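Putative cellulase CEL6 (Mycobacterium tuberculosis, PDB 1UP3) probably hydrolyses internal beta-1,4-glucosidic bonds of cellulose as an endoglucanase of glycoside hydrolase family 6. Local coordinates at residues A2-A6 against A153-V157; G7-Y11 against A67-V72; S237-L241 against D287-A292; R262-S266 against G278-Y284. All blocks are in the same frame, centred on the assembly; numbering follows the deposited sequence.

Interactions 1 and 2 anchor successive parts of the N-terminal segment at the N-terminal ends of the barrel strands, and they touch where Pro4 O meets Met70 CE. Interaction 1 is buried and holds by apolar packing against a central strand; interaction 2, partly buried, adds two backbone hydrogen bonds between loops. At the other end of the chain, interactions 3 and 4 share helix 282-291, the first at its C-terminal end and the second at its start, and meet through Pro263 packed against Leu241 and Leu288. Interaction 4 is held by three main-chain bonds, whereas interaction 3 combines one with the Asn291 amide and a water. Interactions 1 and 4 lie on opposite sides of the chain's centre.

Interaction 1: A2-A6 against A153-V157; sequences ANPLA and AAVYV. With SO4 (sulfate ion), chain D.
Tyr156 and Leu5 bury the most surface here, with Ala154 next. Residues 153-157 form an extended strand in which Ala154 and Tyr156 direct their CA-to-CB bonds toward residues 2-6. The latter make a type I beta turn from Asn3 to Ala6, closed by a weak bond from Ala6 N to Asn3 O (3.4 Å) and reinforced by an Asx turn, Leu5 N to Asn3 OD1 at 2.9 Å. The nearest CA atoms are those of Pro4 and Ala154, 6.6 Å apart, so side chains alone bridge the gap. Tyr156 takes chi1 m with chi2 near 90°, which carries its hydroxyl to the turn: OH lies 3.5 Å from Leu5 CD1 and 3.9 Å from Pro4 CG. Leu5, in the mt rotamer, also places CD2 4.1 Å from Ala154 CB, while Pro4 CG rests 3.9 Å from the same methyl. Tyr156 OH is hydrogen-bonded to Asp255 on strand 254-258, and Asn3 ND2 to the backbone O of that residue. Ala2 is the first ordered residue; Ala2 N makes weak hydrogen bonds to O3 (3.0 Å) and O1 (3.2 Å) of a sulfate, probably a crystallisation ion, also held by Arg183. The turn packs over the start of strand 153-158, the middle one of seven parallel strands, at the N-terminal end of the strands of the distorted beta/alpha barrel of family 6 glycoside hydrolases.

Interaction 2: G7-Y11 against A67-V72; sequences GKPFY and AGAMPV
A single beta bridge of parallel pattern, Phe10 with Met70 (CA-CA 4.7 Å), fastens the N-terminal segment to the helix-to-strand connection of one beta/alpha unit of the barrel. Both segments are mainly loop, their touching parts run 78° apart, and the pairing is confined to this single bridge. Residues 67-72 leave helix 50-66 through a Schellman motif, with Gly68 at phi 65°, then extend from Ala69 toward strand 72-75. Residues 8-11 are extended too. Lys8, chi1 p, lays its aliphatic chain along the loop, with CB 3.5 Å from Gly68 O and CD 4.0 Å from Ala69 C; its NZ touches Met70 CE at 3.8 Å. Pro9 sets CD 3.6 Å from Gly68 O and accepts the first bridge bond, Met70 N to Pro9 O at 2.8 Å. Phe10 points its CA-to-CB bond away, yet with chi1 m its CD1 comes within 4.1 Å of both Met70 CB and Val72 CG2; its CA makes a CA-H...O contact with Met70 O at 3.5 Å. Tyr11 donates the second bridge bond, N to Met70 O at 2.9 Å. Its ring stands edge-to-face with Tyr60, and its hydroxyl binds a polyether molecule probably derived from the crystallisation liquor. With chi1 t, Tyr11 packs against two alanines, its CB 3.9 Å from Ala69 CB and its CE1 4.0 Å from Ala67 CB.

Interaction 3: S237-L241 against D287-A292; sequences SGRAL and DLAHNA
Two hydrogen bonds tie loop 237-241, which turns at Gly238 (phi 73°) and is extended from Arg239 on, to the end of a helix: Asn291 ND2 to Arg239 O at 2.9 Å, and Leu241 N to Leu288 O at 3.1 Å. Asn291, chi1 m, also gives ND2 to a water at 3.0 Å, which accepts from Gly238 N at 2.8 Å. Arg239 folds back on its own segment (chi1 and chi2 both m), with NE 2.9 Å from Ser237 O. Helix 282-291 thus holds the long connection that precedes the outermost barrel strand 254-258. Both segments line a pocket for a polyether, probably from the crystallisation liquor, to which Arg239 N hydrogen-bonds. Ala240 CA lies 3.5 Å from Leu288 O in a CA-H...O contact. Leu241, in the mt rotamer, packs CD2 3.8 Å from Leu288 CB, CD1 3.9 Å from Ala289 CB and CB 4.0 Å from Ala292 CB. Leu288 CD2 also lies 3.8 Å from Arg239 CB.

Interaction 4: R262-S266 against G278-Y284; sequences RPGES and GRFVSQY
Backbone hydrogen bonds dominate. Glu265 and Phe280 face each other as a non-hydrogen-bonded antiparallel pair, CA-CA 4.1 Å, framed by Val281 N to Gly264 O (2.8 Å) and Ser266 N to Arg279 O (2.8 Å); Gly278 N adds a third bond to Ser266 O at 2.9 Å. A CA-H...O contact joins Glu265 CA to Arg279 O at 3.4 Å. The type II turn from Arg262 to Glu265 ends at the bridge residue, closed by Glu265 N to Arg262 O at 3.0 Å, with Pro263 and Gly264 (phi 109°) between. Among ring contacts, Phe280 (chi1 t) brings its edge to Pro263 O, with CE1 3.5 Å away; a CB on Gly264 would collide with this ring. Tyr284, chi1 m, packs beside the pair, its CB 3.7 Å from Gly264 O and its CE2 4.2 Å from Ser266 CB. Arg262 forms a salt bridge with Asp13, and Ser266 OG bonds to Pro275 O. Val281 is the N-cap residue of helix 282-291. The three bonds across the contact join main-chain atoms, so it does not depend on side-chain polar groups; it brings the loop after strand 254-258 against the helix start, with the Phe280 and Tyr284 rings packed against it.

Interaction 1: A2-A6 against A153-V157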
loop_
_atom_site.group_PDB
_atom_site.type_symbol
_atom_site.label_atom_id
_atom_site.label_comp_id
_atom_site.label_asym_id
_atom_site.label_seq_id
_atom_site.Cartn_x
_atom_site.Cartn_y
_atom_site.Cartn_z
ATOM N N ALA A 2 -2.127 -5.097 -21.573
ATOM C CA ALA A 2 -2.637 -3.724 -21.372
ATOM C C ALA A 2 -2.642 -3.441 -19.871
ATOM O O ALA A 2 -2.420 -4.355 -19.057
ATOM C CB ALA A 2 -4.041 -3.585 -21.954
ATOM N N ASN A 3 -2.899 -2.181 -19.515
ATOM C CA ASN A 3 -2.924 -1.760 -18.099
ATOM C C ASN A 3 -4.180 -2.328 -17.448
ATOM O O ASN A 3 -5.282 -1.931 -17.831
ATOM C CB ASN A 3 -2.928 -0.260 -18.067
ATOM C CG ASN A 3 -2.854 0.309 -16.669
ATOM O OD1 ASN A 3 -2.980 -0.432 -15.695
ATOM N ND2 ASN A 3 -2.605 1.632 -16.581
ATOM N N PRO A 4 -4.050 -3.240 -16.484
ATOM C CA PRO A 4 -5.221 -3.831 -15.823
ATOM C C PRO A 4 -6.025 -2.835 -14.967
ATOM O O PRO A 4 -7.136 -3.116 -14.532
ATOM C CB PRO A 4 -4.598 -4.933 -14.941
ATOM C CG PRO A 4 -3.230 -4.456 -14.632
ATOM C CD PRO A 4 -2.779 -3.725 -15.881
ATOM N N LEU A 5 -5.474 -1.657 -14.727
ATOM C CA LEU A 5 -6.087 -0.692 -13.823
ATOM C C LEU A 5 -6.890 0.376 -14.557
ATOM O O LEU A 5 -7.490 1.233 -13.926
ATOM C CB LEU A 5 -5.021 0.009 -12.972
ATOM C CG LEU A 5 -4.108 -0.915 -12.174
ATOM C CD1 LEU A 5 -3.249 -0.113 -11.192
ATOM C CD2 LEU A 5 -4.905 -1.952 -11.414
ATOM N N ALA A 6 -6.870 0.346 -15.894
ATOM C CA ALA A 6 -7.552 1.358 -16.683
ATOM C C ALA A 6 -8.987 0.848 -16.900
ATOM O O ALA A 6 -9.277 -0.305 -16.667
ATOM C CB ALA A 6 -6.810 1.594 -17.981
ATOM N N ALA A 153 -6.685 -10.574 -10.605
ATOM C CA ALA A 153 -5.952 -9.840 -9.576
ATOM C C ALA A 153 -4.709 -9.230 -10.202
ATOM O O ALA A 153 -3.917 -9.922 -10.817
ATOM C CB ALA A 153 -5.565 -10.730 -8.448
ATOM N N ALA A 154 -4.577 -7.912 -10.070
ATOM C CA ALA A 154 -3.403 -7.173 -10.488
ATOM C C ALA A 154 -2.536 -7.033 -9.261
ATOM O O ALA A 154 -2.885 -6.307 -8.335
ATOM C CB ALA A 154 -3.768 -5.846 -11.040
ATOM N N VAL A 155 -1.427 -7.759 -9.241
ATOM C CA VAL A 155 -0.625 -7.932 -8.012
ATOM C C VAL A 155 0.655 -7.120 -8.125
ATOM O O VAL A 155 1.404 -7.275 -9.104
ATOM C CB VAL A 155 -0.320 -9.419 -7.741
ATOM C CG1 VAL A 155 0.546 -9.569 -6.462
ATOM C CG2 VAL A 155 -1.614 -10.218 -7.622
ATOM N N TYR A 156 0.901 -6.294 -7.113
ATOM C CA TYR A 156 2.079 -5.419 -7.068
ATOM C C TYR A 156 2.810 -5.715 -5.766
ATOM O O TYR A 156 2.266 -5.538 -4.675
ATOM C CB TYR A 156 1.702 -3.927 -7.140
ATOM C CG TYR A 156 1.003 -3.555 -8.432
ATOM C CD1 TYR A 156 -0.376 -3.640 -8.535
ATOM C CD2 TYR A 156 1.709 -3.145 -9.559
ATOM C CE1 TYR A 156 -1.043 -3.339 -9.695
ATOM C CE2 TYR A 156 1.021 -2.855 -10.752
ATOM C CZ TYR A 156 -0.335 -2.965 -10.812
ATOM O OH TYR A 156 -1.016 -2.662 -11.972
ATOM N N VAL A 157 4.038 -6.198 -5.864
ATOM C CA VAL A 157 4.858 -6.489 -4.687
ATOM C C VAL A 157 5.519 -5.221 -4.191
ATOM O O VAL A 157 6.128 -4.473 -4.956
ATOM C CB VAL A 157 5.972 -7.514 -5.058
ATOM C CG1 VAL A 157 6.844 -7.762 -3.871
ATOM C CG2 VAL A 157 5.312 -8.787 -5.613
HETATM S S SO4 D . 1.114 -3.597 -21.193
HETATM O O1 SO4 D . 0.886 -4.894 -20.551
HETATM O O2 SO4 D . 0.815 -2.442 -20.342
HETATM O O3 SO4 D . 0.220 -3.490 -22.356
HETATM O O4 SO4 D . 2.500 -3.541 -21.664
#

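Interaction 2: G7-Y11 against A67-V72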
loop_
_atom_site.group_PDB
_atom_site.type_symbol
_atom_site.label_atom_id
_atom_site.label_comp_id
_atom_site.label_asym_id
_atom_site.label_seq_id
_atom_site.Cartn_x
_atom_site.Cartn_y
_atom_site.Cartn_z
ATOM N N GLY A 7 -9.920 1.685 -17.277
ATOM C CA GLY A 7 -11.232 1.080 -17.543
ATOM C C GLY A 7 -12.269 1.015 -16.429
ATOM O O GLY A 7 -13.452 0.940 -16.757
ATOM N N LYS A 8 -11.904 1.082 -15.142
ATOM C CA LYS A 8 -12.933 1.530 -14.192
ATOM C C LYS A 8 -12.411 2.302 -13.028
ATOM O O LYS A 8 -11.219 2.212 -12.714
ATOM C CB LYS A 8 -13.801 0.383 -13.742
ATOM C CG LYS A 8 -13.077 -0.656 -13.038
ATOM C CD LYS A 8 -13.908 -1.950 -12.975
ATOM C CE LYS A 8 -13.074 -3.109 -12.531
ATOM N NZ LYS A 8 -12.028 -3.412 -13.577
ATOM N N PRO A 9 -13.266 3.084 -12.389
ATOM C CA PRO A 9 -12.773 3.888 -11.292
ATOM C C PRO A 9 -12.328 3.021 -10.129
ATOM O O PRO A 9 -12.799 1.903 -9.982
ATOM C CB PRO A 9 -13.961 4.762 -10.900
ATOM C CG PRO A 9 -15.154 4.026 -11.379
ATOM C CD PRO A 9 -14.716 3.275 -12.623
ATOM N N PHE A 10 -11.417 3.555 -9.317
ATOM C CA PHE A 10 -11.027 2.889 -8.094
ATOM C C PHE A 10 -12.145 3.044 -7.050
ATOM O O PHE A 10 -12.823 4.075 -6.964
ATOM C CB PHE A 10 -9.687 3.435 -7.588
ATOM C CG PHE A 10 -8.559 3.229 -8.568
ATOM C CD1 PHE A 10 -8.125 1.964 -8.862
ATOM C CD2 PHE A 10 -7.974 4.314 -9.210
ATOM C CE1 PHE A 10 -7.109 1.742 -9.768
ATOM C CE2 PHE A 10 -6.956 4.101 -10.163
ATOM C CZ PHE A 10 -6.540 2.830 -10.437
ATOM N N TYR A 11 -12.320 2.008 -6.240
ATOM C CA TYR A 11 -13.408 1.970 -5.254
ATOM C C TYR A 11 -13.202 2.909 -4.080
ATOM O O TYR A 11 -12.153 2.882 -3.447
ATOM C CB TYR A 11 -13.537 0.553 -4.746
ATOM C CG TYR A 11 -14.663 0.283 -3.756
ATOM C CD1 TYR A 11 -15.968 0.602 -4.046
ATOM C CD2 TYR A 11 -14.402 -0.361 -2.559
ATOM C CE1 TYR A 11 -17.005 0.306 -3.125
ATOM C CE2 TYR A 11 -15.393 -0.633 -1.669
ATOM C CZ TYR A 11 -16.699 -0.295 -1.952
ATOM O OH TYR A 11 -17.690 -0.578 -1.026
ATOM N N ALA A 67 -20.348 -1.647 -7.245
ATOM C CA ALA A 67 -20.168 -0.223 -7.526
ATOM C C ALA A 67 -19.517 0.064 -8.873
ATOM O O ALA A 67 -19.291 1.216 -9.197
ATOM C CB ALA A 67 -19.352 0.423 -6.399
ATOM N N GLY A 68 -19.249 -0.969 -9.665
ATOM C CA GLY A 68 -18.588 -0.823 -10.951
ATOM C C GLY A 68 -17.163 -0.322 -10.841
ATOM O O GLY A 68 -16.694 0.416 -11.707
ATOM N N ALA A 69 -16.472 -0.752 -9.785
ATOM C CA ALA A 69 -15.193 -0.175 -9.413
ATOM C C ALA A 69 -14.129 -1.217 -9.075
ATOM O O ALA A 69 -14.457 -2.352 -8.689
ATOM C CB ALA A 69 -15.359 0.760 -8.201
ATOM N N MET A 70 -12.853 -0.815 -9.178
ATOM C CA MET A 70 -11.711 -1.675 -8.861
ATOM C C MET A 70 -11.319 -1.502 -7.387
ATOM O O MET A 70 -10.913 -0.422 -6.999
ATOM C CB MET A 70 -10.501 -1.313 -9.745
ATOM C CG MET A 70 -9.218 -2.045 -9.414
ATOM S SD MET A 70 -9.260 -3.784 -9.616
ATOM C CE MET A 70 -9.033 -3.965 -11.323
ATOM N N PRO A 71 -11.419 -2.573 -6.598
ATOM C CA PRO A 71 -10.975 -2.509 -5.202
ATOM C C PRO A 71 -9.460 -2.599 -5.136
ATOM O O PRO A 71 -8.862 -3.320 -5.916
ATOM C CB PRO A 71 -11.627 -3.731 -4.575
ATOM C CG PRO A 71 -11.680 -4.680 -5.648
ATOM C CD PRO A 71 -11.915 -3.920 -6.938
ATOM N N VAL A 72 -8.882 -1.914 -4.166
ATOM C CA VAL A 72 -7.437 -1.986 -3.888
ATOM C C VAL A 72 -7.287 -2.451 -2.453
ATOM O O VAL A 72 -7.860 -1.833 -1.517
ATOM C CB VAL A 72 -6.728 -0.627 -4.068
ATOM C CG1 VAL A 72 -5.254 -0.793 -3.905
ATOM C CG2 VAL A 72 -7.069 0.030 -5.447
#

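Interaction 3: S237-L241 against D287-A292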
loop_
_atom_site.group_PDB
_atom_site.type_symbol
_atom_site.label_atom_id
_atom_site.label_comp_id
_atom_site.label_asym_id
_atom_site.label_seq_id
_atom_site.Cartn_x
_atom_site.Cartn_y
_atom_site.Cartn_z
ATOM N N SER A 237 5.221 17.118 9.648
ATOM C CA SER A 237 4.391 18.253 9.313
ATOM C C SER A 237 4.772 18.811 7.939
ATOM O O SER A 237 5.793 18.450 7.341
ATOM C CB SER A 237 4.502 19.315 10.406
ATOM O OG SER A 237 5.818 19.819 10.433
ATOM N N GLY A 238 3.913 19.693 7.431
ATOM C CA GLY A 238 4.143 20.409 6.184
ATOM C C GLY A 238 4.005 19.610 4.890
ATOM O O GLY A 238 4.417 20.070 3.816
ATOM N N ARG A 239 3.470 18.395 4.988
ATOM C CA ARG A 239 3.242 17.544 3.818
ATOM C C ARG A 239 1.855 17.826 3.243
ATOM O O ARG A 239 0.973 18.288 3.941
ATOM C CB ARG A 239 3.360 16.056 4.177
ATOM C CG ARG A 239 4.685 15.640 4.828
ATOM C CD ARG A 239 5.947 16.114 4.133
ATOM N NE ARG A 239 6.430 17.353 4.697
ATOM C CZ ARG A 239 7.081 18.315 4.037
ATOM N NH1 ARG A 239 7.305 18.288 2.731
ATOM N NH2 ARG A 239 7.490 19.361 4.719
ATOM N N ALA A 240 1.635 17.444 1.989
ATOM C CA ALA A 240 0.385 17.739 1.303
ATOM C C ALA A 240 -0.095 16.511 0.581
ATOM O O ALA A 240 0.722 15.728 0.099
ATOM C CB ALA A 240 0.627 18.865 0.311
ATOM N N LEU A 241 -1.408 16.368 0.465
ATOM C CA LEU A 241 -1.975 15.379 -0.443
ATOM C C LEU A 241 -1.337 15.547 -1.814
ATOM O O LEU A 241 -1.122 16.701 -2.298
ATOM C CB LEU A 241 -3.467 15.599 -0.602
ATOM C CG LEU A 241 -4.319 15.551 0.651
ATOM C CD1 LEU A 241 -5.742 15.931 0.251
ATOM C CD2 LEU A 241 -4.268 14.194 1.314
ATOM N N ASP A 287 -4.854 18.751 7.845
ATOM C CA ASP A 287 -3.594 19.432 7.543
ATOM C C ASP A 287 -3.021 19.035 6.159
ATOM O O ASP A 287 -2.563 19.893 5.390
ATOM C CB ASP A 287 -2.563 19.208 8.646
ATOM C CG ASP A 287 -2.955 19.872 9.996
ATOM O OD1 ASP A 287 -3.901 20.693 10.069
ATOM O OD2 ASP A 287 -2.352 19.619 11.049
ATOM N N LEU A 288 -3.057 17.735 5.839
ATOM C CA LEU A 288 -2.623 17.283 4.515
ATOM C C LEU A 288 -3.423 17.961 3.394
ATOM O O LEU A 288 -2.849 18.390 2.403
ATOM C CB LEU A 288 -2.751 15.763 4.380
ATOM C CG LEU A 288 -1.695 14.982 5.182
ATOM C CD1 LEU A 288 -2.158 13.569 5.371
ATOM C CD2 LEU A 288 -0.321 14.977 4.487
ATOM N N ALA A 289 -4.737 18.051 3.566
ATOM C CA ALA A 289 -5.602 18.730 2.583
ATOM C C ALA A 289 -5.367 20.238 2.542
ATOM O O ALA A 289 -5.250 20.830 1.442
ATOM C CB ALA A 289 -7.065 18.459 2.912
ATOM N N HIS A 290 -5.299 20.883 3.711
ATOM C CA HIS A 290 -4.979 22.315 3.773
ATOM C C HIS A 290 -3.677 22.646 3.070
ATOM O O HIS A 290 -3.570 23.664 2.380
ATOM C CB HIS A 290 -4.869 22.768 5.240
ATOM C CG HIS A 290 -4.749 24.243 5.420
ATOM N ND1 HIS A 290 -5.808 25.106 5.228
ATOM C CD2 HIS A 290 -3.687 25.014 5.766
ATOM C CE1 HIS A 290 -5.407 26.344 5.465
ATOM N NE2 HIS A 290 -4.125 26.316 5.792
ATOM N N ASN A 291 -2.642 21.838 3.291
ATOM C CA ASN A 291 -1.356 22.080 2.665
ATOM C C ASN A 291 -1.388 21.891 1.152
ATOM O O ASN A 291 -0.517 22.422 0.453
ATOM C CB ASN A 291 -0.275 21.202 3.308
ATOM C CG ASN A 291 -0.008 21.574 4.788
ATOM O OD1 ASN A 291 -0.360 22.682 5.248
ATOM N ND2 ASN A 291 0.617 20.655 5.526
ATOM N N ALA A 292 -2.386 21.138 0.671
ATOM C CA ALA A 292 -2.621 20.963 -0.772
ATOM C C ALA A 292 -3.513 22.098 -1.306
ATOM O O ALA A 292 -3.959 22.042 -2.461
ATOM C CB ALA A 292 -3.268 19.608 -1.051
HETATM O O HOH W 1 1.475 20.836 8.356
#

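Interaction 4: R262-S266 against G278-Y284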
loop_
_atom_site.group_PDB
_atom_site.type_symbol
_atom_site.label_atom_id
_atom_site.label_comp_id
_atom_site.label_asym_id
_atom_site.label_seq_id
_atom_site.Cartn_x
_atom_site.Cartn_y
_atom_site.Cartn_z
ATOM N N ARG A 262 -3.692 5.604 3.830
ATOM C CA ARG A 262 -4.909 6.384 4.007
ATOM C C ARG A 262 -4.594 7.696 4.735
ATOM O O ARG A 262 -4.258 7.673 5.926
ATOM C CB ARG A 262 -5.924 5.581 4.806
ATOM C CG ARG A 262 -6.492 4.357 4.057
ATOM C CD ARG A 262 -7.797 3.756 4.639
ATOM N NE ARG A 262 -8.489 2.937 3.636
ATOM C CZ ARG A 262 -9.764 2.469 3.708
ATOM N NH1 ARG A 262 -10.579 2.716 4.720
ATOM N NH2 ARG A 262 -10.219 1.734 2.723
ATOM N N PRO A 263 -4.692 8.838 4.043
ATOM C CA PRO A 263 -4.385 10.138 4.680
ATOM C C PRO A 263 -5.202 10.342 5.907
ATOM O O PRO A 263 -6.410 10.159 5.906
ATOM C CB PRO A 263 -4.770 11.175 3.626
ATOM C CG PRO A 263 -4.615 10.449 2.338
ATOM C CD PRO A 263 -5.062 9.029 2.623
ATOM N N GLY A 264 -4.521 10.744 6.977
ATOM C CA GLY A 264 -5.161 10.933 8.269
ATOM C C GLY A 264 -4.763 9.871 9.265
ATOM O O GLY A 264 -4.735 10.128 10.460
ATOM N N GLU A 265 -4.377 8.686 8.795
ATOM C CA GLU A 265 -3.904 7.638 9.713
ATOM C C GLU A 265 -2.515 7.947 10.240
ATOM O O GLU A 265 -1.636 8.392 9.480
ATOM C CB GLU A 265 -3.884 6.279 9.019
ATOM C CG GLU A 265 -5.246 5.685 8.885
ATOM C CD GLU A 265 -5.136 4.284 8.267
ATOM O OE1 GLU A 265 -4.002 3.700 8.211
ATOM O OE2 GLU A 265 -6.116 3.776 7.867
ATOM N N SER A 266 -2.325 7.786 11.552
ATOM C CA SER A 266 -1.031 8.015 12.170
ATOM C C SER A 266 -0.012 6.997 11.678
ATOM O O SER A 266 -0.329 5.844 11.463
ATOM C CB SER A 266 -1.123 7.948 13.687
ATOM O OG SER A 266 0.164 8.140 14.264
ATOM N N GLY A 278 -1.848 3.580 12.457
ATOM C CA GLY A 278 -3.099 3.205 11.832
ATOM C C GLY A 278 -4.362 3.874 12.339
ATOM O O GLY A 278 -5.427 3.794 11.693
ATOM N N ARG A 279 -4.261 4.552 13.480
ATOM C CA ARG A 279 -5.384 5.265 14.048
ATOM C C ARG A 279 -5.634 6.531 13.221
ATOM O O ARG A 279 -4.734 7.326 12.977
ATOM C CB ARG A 279 -5.070 5.656 15.499
ATOM C CG ARG A 279 -5.889 6.765 16.066
ATOM C CD ARG A 279 -7.189 6.383 16.763
ATOM N NE ARG A 279 -7.414 4.961 17.010
ATOM C CZ ARG A 279 -6.780 4.220 17.918
ATOM N NH1 ARG A 279 -5.812 4.737 18.667
ATOM N NH2 ARG A 279 -7.093 2.935 18.055
ATOM N N PHE A 280 -6.883 6.722 12.809
ATOM C CA PHE A 280 -7.259 7.909 12.060
ATOM C C PHE A 280 -7.296 9.140 12.946
ATOM O O PHE A 280 -7.901 9.130 14.029
ATOM C CB PHE A 280 -8.638 7.734 11.400
ATOM C CG PHE A 280 -8.999 8.857 10.512
ATOM C CD1 PHE A 280 -8.513 8.935 9.212
ATOM C CD2 PHE A 280 -9.819 9.882 10.960
ATOM C CE1 PHE A 280 -8.846 9.997 8.374
ATOM C CE2 PHE A 280 -10.150 10.962 10.107
ATOM C CZ PHE A 280 -9.665 11.025 8.841
ATOM N N VAL A 281 -6.699 10.214 12.466
ATOM C CA VAL A 281 -6.638 11.484 13.172
ATOM C C VAL A 281 -7.195 12.540 12.232
ATOM O O VAL A 281 -6.546 12.915 11.238
ATOM C CB VAL A 281 -5.190 11.857 13.551
ATOM C CG1 VAL A 281 -5.153 13.143 14.370
ATOM C CG2 VAL A 281 -4.545 10.734 14.294
ATOM N N SER A 282 -8.389 13.061 12.532
ATOM C CA SER A 282 -8.985 14.044 11.610
ATOM C C SER A 282 -8.054 15.213 11.314
ATOM O O SER A 282 -7.979 15.704 10.181
ATOM C CB SER A 282 -10.330 14.590 12.124
ATOM O OG SER A 282 -11.336 13.613 12.007
ATOM N N GLN A 283 -7.379 15.739 12.336
ATOM C CA GLN A 283 -6.475 16.864 12.175
ATOM C C GLN A 283 -5.378 16.570 11.159
ATOM O O GLN A 283 -4.988 17.440 10.411
ATOM C CB GLN A 283 -5.839 17.264 13.524
ATOM C CG GLN A 283 -4.940 18.485 13.408
ATOM C CD GLN A 283 -5.751 19.714 13.244
ATOM O OE1 GLN A 283 -6.582 20.010 14.111
ATOM N NE2 GLN A 283 -5.601 20.416 12.110
ATOM N N TYR A 284 -4.852 15.351 11.162
ATOM C CA TYR A 284 -3.827 14.967 10.195
ATOM C C TYR A 284 -4.364 15.017 8.763
ATOM O O TYR A 284 -3.683 15.572 7.860
ATOM C CB TYR A 284 -3.277 13.578 10.484
ATOM C CG TYR A 284 -2.326 13.465 11.679
ATOM C CD1 TYR A 284 -2.081 14.535 12.536
ATOM C CD2 TYR A 284 -1.801 12.242 11.998
ATOM C CE1 TYR A 284 -1.240 14.392 13.618
ATOM C CE2 TYR A 284 -0.934 12.072 13.091
ATOM C CZ TYR A 284 -0.653 13.156 13.875
ATOM O OH TYR A 284 0.202 13.018 14.972
#